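Local structure of putative Glycerophosphoryl diester phosphodiesterase (Silicibacter pomeroyi, 3L12) at residues A[25-30]-A[109-114]; A[36-41]-A[130-135]; A[172-175]-A[179-182]. The protein belongs to the glycerophosphoryl diester phosphodiesterase family of TIM-barrel proteins and holds a bound magnesium ion. One frame throughout, in Å; residues are numbered along the deposited sequence. Where two conformers were deposited one is given.

Contact 1: A[25-30]-A[109-114]; sequences GARGVM and TVYGRR
R27 reaches Y111 through a single charged hydrogen bond: NH1 donates to OH over 2.9 Å, with an N-H...O angle of 161°. The hydroxyl lies in the guanidinium plane, at its edge, while the phenol ring is turned 61° against that plane, and the two groups do not stack. The aliphatic part of the arginine touches too, R27 CD lying 3.4 Å from Y111 OH. R27 CG stands anti to the backbone N (chi1 173°), and the bend at chi3 swings the guanidinium back beside the phenol oxygen. A tyrosine suits the place because its rigid ring carries a polar atom across to the arginine, and the same OH hydrogen-bonds E32 OE1. R114 is modelled in two conformers, so the 3.7 Å approach of its NH2 to R27 NH2, a meeting of like charges, is doubtful. The R27 charge is answered by a salt bridge from NH2 to D296 OD2.

Y111 is positioned by its short helix, which T109 caps: OG1 accepts from G112 N at 2.9 Å, and G112 has no side chain to crowd that hydroxyl. The contact thus ties the loop between strand 19-23 and helix 35-43 to helix 110-114, where G112 O accepts from R303 of the second subunit.

Contact 2: A[36-41]-A[130-135]; sequences EGFAFT and GELLDL
F38 and L132 join two helices of the outer layer of a TIM barrel, helix 35-43 and helix 129-137, by purely apolar packing. The closest pair is F38 CD2 and L132 CD1, 3.4 Å apart, and this methyl also lies 3.7 Å from F38 CG. The second methyl of the leucine takes a different position: CD2 sits over one face of the phenyl ring, 4.0 Å from F38 CE2. The two side chains cross at about a right angle, with the leucine methyls spread along the CD2-CE2 side of the ring, CD1 near its root and CD2 farther out. L132 CG is anti to the backbone N (chi1 173°), which extends the fork from helix 130-135 toward the phenylalanine. One turn further on, L135 repeats the approach more loosely, its CD2 lying 4.2 Å from F38 CB and near the backbone N of A39.

In the barrel these helices lie outside the parallel strands. The two short segments run in nearly the same direction, 25° apart, with axes 10.9 Å from each other, and both rest on strand 48-55: F38 touches L49 and F51, and L132 also touches F51. Large apolar residues suit this place because they fill the layer between the helices and the strand, and L35 adds another leucine against L132 and L135.

Behind F38, G37 O accepts two bonds, from T41 N and from T41 OG1 at 2.8 Å, which arrive from opposite faces of the carbonyl plane. The threonine hydroxyl thereby bonds back to the carbonyl one turn earlier in its own helix. On another side of the helix, the F40 ring meets F40 of the second subunit, their planes at about 55°.

Contact 3: A[172-175]-A[179-182]; sequences ADVR and MEPR
V174 O accepts from M179 N at 2.9 Å along a nearly straight bond, 168° at the hydrogen. The donor lies five residues after the acceptor, and the bond ties the last turn of helix 160-176 to the chain that leaves it for strand 183-187. A water makes the second polar link, donating to R175 O and to E180 OE2, each at 2.8 Å. The glutamate is bent at chi2 (94°), which folds its carboxylate back over the helix end and brings OE2 within 3.5 Å of R175 CG. The charges themselves stay apart: R175 NE is 4.3 Å from E180 OE2, too far for a salt bridge, and the guanidinium reaches instead for weak partners at Q199 and D202.

Packing comes next. V174, compact and branched, puts CG1 3.7 Å from E180 N and against M179 CB. The selenomethionine chain then leads away to A137 of helix 129-137.

E180 N is buried here with no hydrogen-bond partner, and the valine methyl beside it offers no acceptor. One backbone bond, a water bridge and the valine packing hold the helix end to the following loop, with the charged pair probably contributing only a modest attraction.

Overall arrangement
Contact 2 lies between the other two in space, and its segments alternate with those of contact 1 along the chain. Its centre is about 18 Å from that of contact 1 and about 14 Å from that of contact 3; the centres of contacts 1 and 3 are about 29 Å apart, on opposite sides of the chain's centre. Joints are direct: T41 OG1 lies 3.2 Å from G25 O, a probable hydrogen bond, and L133 CD1 lies 3.6 Å from D173 O. The magnesium ion, bound at E50, D52 and E149, is about 8 Å from the R27 side chain and about 10 Å from that of F38. Contact 2 packs on the strand carrying E50 and D52, whereas contact 3 leads into strand 183-187.

Contact 1: A[25-30]-A[109-114]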
loop_
_atom_site.group_PDB
_atom_site.type_symbol
_atom_site.label_atom_id
_atom_site.label_comp_id
_atom_site.label_asym_id
_atom_site.label_seq_id
_atom_site.Cartn_x
_atom_site.Cartn_y
_atom_site.Cartn_z
ATOM N N GLY A 25 8.023 -7.649 -3.018
ATOM C CA GLY A 25 6.698 -7.325 -2.540
ATOM C C GLY A 25 6.257 -6.075 -3.280
ATOM O O GLY A 25 5.862 -6.119 -4.461
ATOM N N ALA A 26 6.313 -4.915 -2.620
ATOM C CA ALA A 26 5.942 -3.626 -3.222
ATOM C C ALA A 26 6.807 -2.570 -2.540
ATOM O O ALA A 26 6.332 -1.819 -1.718
ATOM C CB ALA A 26 4.516 -3.307 -3.022
ATOM N N ARG A 27 8.092 -2.574 -2.868
ATOM C CA ARG A 27 9.051 -1.696 -2.230
ATOM C C ARG A 27 8.672 -0.214 -2.288
ATOM O O ARG A 27 9.033 0.570 -1.423
ATOM C CB ARG A 27 10.430 -1.945 -2.851
ATOM C CG ARG A 27 11.549 -0.975 -2.418
ATOM C CD ARG A 27 12.934 -1.396 -2.870
ATOM N NE ARG A 27 13.065 -1.457 -4.338
ATOM C CZ ARG A 27 14.181 -1.444 -5.012
ATOM N NH1 ARG A 27 15.370 -1.373 -4.405
ATOM N NH2 ARG A 27 14.142 -1.437 -6.339
ATOM N N GLY A 28 7.980 0.241 -3.325
ATOM C CA GLY A 28 7.512 1.639 -3.304
ATOM C C GLY A 28 6.448 1.998 -2.285
ATOM O O GLY A 28 6.259 3.179 -2.016
ATOM N N VAL A 29 5.745 1.004 -1.709
ATOM C CA VAL A 29 4.622 1.164 -0.807
ATOM C C VAL A 29 4.882 0.683 0.665
ATOM O O VAL A 29 4.463 1.309 1.613
ATOM C CB VAL A 29 3.338 0.444 -1.363
ATOM C CG1 VAL A 29 2.102 0.797 -0.489
ATOM C CG2 VAL A 29 3.152 0.803 -2.888
HETATM N N MSE A 30 5.562 -0.448 0.798
HETATM C CA MSE A 30 5.839 -1.098 2.018
HETATM C C MSE A 30 7.296 -1.512 2.106
HETATM O O MSE A 30 7.920 -1.711 1.117
HETATM C CB MSE A 30 4.997 -2.376 2.143
HETATM C CG MSE A 30 3.539 -2.023 2.376
HETATM SE SE MSE A 30 3.007 -1.304 4.063
HETATM C CE MSE A 30 2.933 -2.986 5.045
ATOM N N THR A 109 18.793 9.385 3.227
ATOM C CA THR A 109 19.702 8.694 2.367
ATOM C C THR A 109 19.255 8.660 0.893
ATOM O O THR A 109 18.105 8.856 0.561
ATOM C CB THR A 109 19.895 7.226 2.840
ATOM O OG1 THR A 109 18.710 6.434 2.598
ATOM C CG2 THR A 109 20.301 7.181 4.370
ATOM N N VAL A 110 20.220 8.354 0.044
ATOM C CA VAL A 110 19.974 8.196 -1.409
ATOM C C VAL A 110 18.867 7.150 -1.605
ATOM O O VAL A 110 17.880 7.379 -2.305
ATOM C CB VAL A 110 21.267 7.822 -2.131
ATOM C CG1 VAL A 110 21.008 7.459 -3.663
ATOM C CG2 VAL A 110 22.355 8.987 -2.066
ATOM N N TYR A 111 19.021 6.016 -0.943
ATOM C CA TYR A 111 18.093 4.932 -1.114
ATOM C C TYR A 111 16.727 5.318 -0.575
ATOM O O TYR A 111 15.713 5.062 -1.265
ATOM C CB TYR A 111 18.588 3.699 -0.410
ATOM C CG TYR A 111 17.888 2.418 -0.789
ATOM C CD1 TYR A 111 18.340 1.643 -1.830
ATOM C CD2 TYR A 111 16.864 1.913 -0.001
ATOM C CE1 TYR A 111 17.731 0.403 -2.130
ATOM C CE2 TYR A 111 16.253 0.698 -0.288
ATOM C CZ TYR A 111 16.719 -0.050 -1.356
ATOM O OH TYR A 111 16.128 -1.278 -1.617
ATOM N N GLY A 112 16.658 5.991 0.586
ATOM C CA GLY A 112 15.397 6.437 1.147
ATOM C C GLY A 112 14.652 7.403 0.236
ATOM O O GLY A 112 13.405 7.353 0.111
ATOM N N ARG A 113 15.405 8.308 -0.393
ATOM C CA ARG A 113 14.820 9.260 -1.321
ATOM C C ARG A 113 14.232 8.604 -2.555
ATOM O O ARG A 113 13.376 9.227 -3.223
ATOM C CB ARG A 113 15.794 10.377 -1.715
ATOM C CG ARG A 113 15.985 11.399 -0.599
ATOM C CD ARG A 113 16.801 12.644 -1.105
ATOM N NE ARG A 113 18.119 12.272 -1.606
ATOM C CZ ARG A 113 19.203 12.107 -0.856
ATOM N NH1 ARG A 113 19.157 12.320 0.463
ATOM N NH2 ARG A 113 20.348 11.754 -1.417
ATOM N N ARG A 114 14.711 7.407 -2.898
ATOM C CA ARG A 114 14.156 6.689 -4.046
ATOM C C ARG A 114 12.704 6.304 -3.762
ATOM O O ARG A 114 11.882 6.305 -4.702
ATOM C CB ARG A 114 14.927 5.427 -4.359
ATOM C CG ARG A 114 16.284 5.630 -4.890
ATOM C CD ARG A 114 16.991 4.349 -4.999
ATOM N NE ARG A 114 16.418 3.396 -5.941
ATOM C CZ ARG A 114 16.989 2.207 -6.186
ATOM N NH1 ARG A 114 18.145 1.842 -5.589
ATOM N NH2 ARG A 114 16.442 1.399 -7.028
#

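Contact 2: A[36-41]-A[130-135]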
loop_
_atom_site.group_PDB
_atom_site.type_symbol
_atom_site.label_atom_id
_atom_site.label_comp_id
_atom_site.label_asym_id
_atom_site.label_seq_id
_atom_site.Cartn_x
_atom_site.Cartn_y
_atom_site.Cartn_z
ATOM N N GLU A 36 4.899 -8.294 5.960
ATOM C CA GLU A 36 3.885 -7.239 5.877
ATOM C C GLU A 36 3.707 -6.704 4.455
ATOM O O GLU A 36 2.564 -6.523 3.969
ATOM C CB GLU A 36 4.207 -6.121 6.899
ATOM C CG GLU A 36 4.261 -6.590 8.393
ATOM C CD GLU A 36 5.486 -7.410 8.832
ATOM O OE1 GLU A 36 6.401 -7.704 8.047
ATOM O OE2 GLU A 36 5.553 -7.809 10.005
ATOM N N GLY A 37 4.805 -6.477 3.767
ATOM C CA GLY A 37 4.783 -5.970 2.419
ATOM C C GLY A 37 4.282 -7.012 1.434
ATOM O O GLY A 37 3.600 -6.685 0.454
ATOM N N PHE A 38 4.588 -8.302 1.710
ATOM C CA PHE A 38 4.086 -9.352 0.820
ATOM C C PHE A 38 2.584 -9.498 0.931
ATOM O O PHE A 38 1.914 -9.631 -0.078
ATOM C CB PHE A 38 4.813 -10.699 1.019
ATOM C CG PHE A 38 6.264 -10.681 0.640
ATOM C CD1 PHE A 38 6.656 -10.376 -0.661
ATOM C CD2 PHE A 38 7.270 -10.926 1.580
ATOM C CE1 PHE A 38 8.008 -10.368 -1.021
ATOM C CE2 PHE A 38 8.608 -10.883 1.221
ATOM C CZ PHE A 38 8.975 -10.627 -0.084
ATOM N N ALA A 39 2.057 -9.411 2.145
ATOM C CA ALA A 39 0.624 -9.491 2.326
ATOM C C ALA A 39 -0.075 -8.330 1.676
ATOM O O ALA A 39 -1.149 -8.493 1.078
ATOM C CB ALA A 39 0.275 -9.538 3.805
ATOM N N PHE A 40 0.494 -7.127 1.808
ATOM C CA PHE A 40 -0.076 -5.974 1.145
ATOM C C PHE A 40 -0.134 -6.223 -0.400
ATOM O O PHE A 40 -1.166 -5.984 -1.063
ATOM C CB PHE A 40 0.758 -4.701 1.361
ATOM C CG PHE A 40 0.505 -3.673 0.268
ATOM C CD1 PHE A 40 -0.737 -3.047 0.224
ATOM C CD2 PHE A 40 1.422 -3.435 -0.772
ATOM C CE1 PHE A 40 -1.056 -2.148 -0.790
ATOM C CE2 PHE A 40 1.088 -2.554 -1.778
ATOM C CZ PHE A 40 -0.150 -1.914 -1.779
ATOM N N THR A 41 0.969 -6.721 -0.943
ATOM C CA THR A 41 1.111 -6.944 -2.392
ATOM C C THR A 41 0.035 -7.858 -2.877
ATOM O O THR A 41 -0.628 -7.584 -3.927
ATOM C CB THR A 41 2.528 -7.454 -2.732
ATOM O OG1 THR A 41 3.469 -6.452 -2.296
ATOM C CG2 THR A 41 2.738 -7.642 -4.236
ATOM N N GLY A 130 11.221 -19.811 4.940
ATOM C CA GLY A 130 10.134 -20.702 5.378
ATOM C C GLY A 130 8.890 -19.948 5.792
ATOM O O GLY A 130 7.772 -20.371 5.506
ATOM N N GLU A 131 9.091 -18.812 6.457
ATOM C CA GLU A 131 7.981 -17.973 6.889
ATOM C C GLU A 131 7.249 -17.371 5.728
ATOM O O GLU A 131 6.037 -17.271 5.749
ATOM C CB GLU A 131 8.463 -16.864 7.834
ATOM C CG GLU A 131 8.914 -17.426 9.151
ATOM C CD GLU A 131 9.649 -16.464 10.049
ATOM O OE1 GLU A 131 10.300 -15.506 9.586
ATOM O OE2 GLU A 131 9.612 -16.713 11.291
ATOM N N LEU A 132 7.981 -16.906 4.733
ATOM C CA LEU A 132 7.348 -16.386 3.552
ATOM C C LEU A 132 6.595 -17.496 2.825
ATOM O O LEU A 132 5.479 -17.294 2.348
ATOM C CB LEU A 132 8.378 -15.715 2.653
ATOM C CG LEU A 132 7.810 -15.294 1.308
ATOM C CD1 LEU A 132 6.629 -14.247 1.440
ATOM C CD2 LEU A 132 8.923 -14.759 0.467
ATOM N N LEU A 133 7.182 -18.687 2.732
ATOM C CA LEU A 133 6.496 -19.750 1.998
ATOM C C LEU A 133 5.243 -20.207 2.739
ATOM O O LEU A 133 4.254 -20.521 2.093
ATOM C CB LEU A 133 7.431 -20.912 1.707
ATOM C CG LEU A 133 8.624 -20.550 0.811
ATOM C CD1 LEU A 133 9.516 -21.781 0.685
ATOM C CD2 LEU A 133 8.307 -19.960 -0.634
ATOM N N ASP A 134 5.280 -20.241 4.069
ATOM C CA ASP A 134 4.101 -20.554 4.889
ATOM C C ASP A 134 2.957 -19.537 4.619
ATOM O O ASP A 134 1.762 -19.904 4.387
ATOM C CB ASP A 134 4.500 -20.545 6.363
ATOM C CG ASP A 134 3.473 -21.201 7.280
ATOM O OD1 ASP A 134 2.621 -21.992 6.829
ATOM O OD2 ASP A 134 3.571 -20.975 8.485
ATOM N N LEU A 135 3.319 -18.263 4.627
ATOM C CA LEU A 135 2.377 -17.206 4.316
ATOM C C LEU A 135 1.764 -17.418 2.928
ATOM O O LEU A 135 0.542 -17.385 2.778
ATOM C CB LEU A 135 3.068 -15.843 4.362
ATOM C CG LEU A 135 2.277 -14.609 3.914
ATOM C CD1 LEU A 135 1.144 -14.382 4.900
ATOM C CD2 LEU A 135 3.145 -13.362 3.835
#

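Contact 3: A[172-175]-A[179-182]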
loop_
_atom_site.group_PDB
_atom_site.type_symbol
_atom_site.label_atom_id
_atom_site.label_comp_id
_atom_site.label_asym_id
_atom_site.label_seq_id
_atom_site.Cartn_x
_atom_site.Cartn_y
_atom_site.Cartn_z
ATOM N N ALA A 172 14.757 -27.402 0.243
ATOM C CA ALA A 172 14.152 -28.046 1.407
ATOM C C ALA A 172 12.971 -27.216 1.889
ATOM O O ALA A 172 11.896 -27.776 2.221
ATOM C CB ALA A 172 15.176 -28.248 2.535
ATOM N N ASP A 173 13.145 -25.899 1.907
ATOM C CA ASP A 173 12.028 -25.006 2.287
ATOM C C ASP A 173 10.892 -25.057 1.292
ATOM O O ASP A 173 9.712 -25.194 1.676
ATOM C CB ASP A 173 12.487 -23.556 2.423
ATOM C CG ASP A 173 13.190 -23.260 3.733
ATOM O OD1 ASP A 173 13.113 -24.048 4.695
ATOM O OD2 ASP A 173 13.868 -22.211 3.775
ATOM N N VAL A 174 11.220 -24.948 -0.000
ATOM C CA VAL A 174 10.203 -24.980 -1.062
ATOM C C VAL A 174 9.385 -26.273 -0.967
ATOM O O VAL A 174 8.141 -26.259 -1.032
ATOM C CB VAL A 174 10.847 -24.831 -2.468
ATOM C CG1 VAL A 174 9.814 -25.044 -3.563
ATOM C CG2 VAL A 174 11.499 -23.450 -2.641
ATOM N N ARG A 175 10.092 -27.392 -0.768
ATOM C CA ARG A 175 9.448 -28.698 -0.655
ATOM C C ARG A 175 8.593 -28.843 0.613
ATOM O O ARG A 175 7.455 -29.354 0.533
ATOM C CB ARG A 175 10.500 -29.804 -0.787
ATOM C CG ARG A 175 11.065 -29.806 -2.184
ATOM C CD ARG A 175 11.827 -31.025 -2.545
ATOM N NE ARG A 175 12.206 -30.910 -3.955
ATOM C CZ ARG A 175 13.442 -30.868 -4.450
ATOM N NH1 ARG A 175 14.528 -31.027 -3.682
ATOM N NH2 ARG A 175 13.588 -30.781 -5.769
HETATM N N MSE A 179 5.558 -25.736 -2.337
HETATM C CA MSE A 179 5.506 -24.616 -3.231
HETATM C C MSE A 179 6.152 -24.870 -4.584
HETATM O O MSE A 179 6.320 -23.935 -5.387
HETATM C CB MSE A 179 6.086 -23.365 -2.520
HETATM C CG MSE A 179 5.138 -22.728 -1.538
HETATM SE SE MSE A 179 3.535 -21.985 -2.298
HETATM C CE MSE A 179 2.244 -23.456 -2.184
ATOM N N GLU A 180 6.492 -26.130 -4.890
ATOM C CA GLU A 180 7.052 -26.427 -6.201
ATOM C C GLU A 180 6.178 -25.909 -7.364
ATOM O O GLU A 180 6.706 -25.367 -8.308
ATOM C CB GLU A 180 7.341 -27.918 -6.414
ATOM C CG GLU A 180 8.268 -28.532 -5.386
ATOM C CD GLU A 180 7.522 -29.178 -4.224
ATOM O OE1 GLU A 180 6.444 -28.692 -3.808
ATOM O OE2 GLU A 180 8.003 -30.232 -3.767
ATOM N N PRO A 181 4.834 -26.036 -7.292
ATOM C CA PRO A 181 4.029 -25.588 -8.446
ATOM C C PRO A 181 4.002 -24.107 -8.731
ATOM O O PRO A 181 3.455 -23.674 -9.784
ATOM C CB PRO A 181 2.600 -26.032 -8.074
ATOM C CG PRO A 181 2.776 -27.140 -7.114
ATOM C CD PRO A 181 3.998 -26.740 -6.303
ATOM N N ARG A 182 4.541 -23.320 -7.807
ATOM C CA ARG A 182 4.593 -21.869 -7.965
ATOM C C ARG A 182 5.987 -21.273 -8.014
ATOM O O ARG A 182 6.127 -20.066 -8.266
ATOM C CB ARG A 182 3.900 -21.238 -6.762
ATOM C CG ARG A 182 2.381 -21.442 -6.703
ATOM C CD ARG A 182 1.724 -20.646 -7.783
ATOM N NE ARG A 182 0.293 -20.637 -7.564
ATOM C CZ ARG A 182 -0.525 -21.564 -8.016
ATOM N NH1 ARG A 182 -0.062 -22.572 -8.724
ATOM N NH2 ARG A 182 -1.825 -21.485 -7.751
HETATM O O HOH W 1 6.714 -31.147 -1.452
#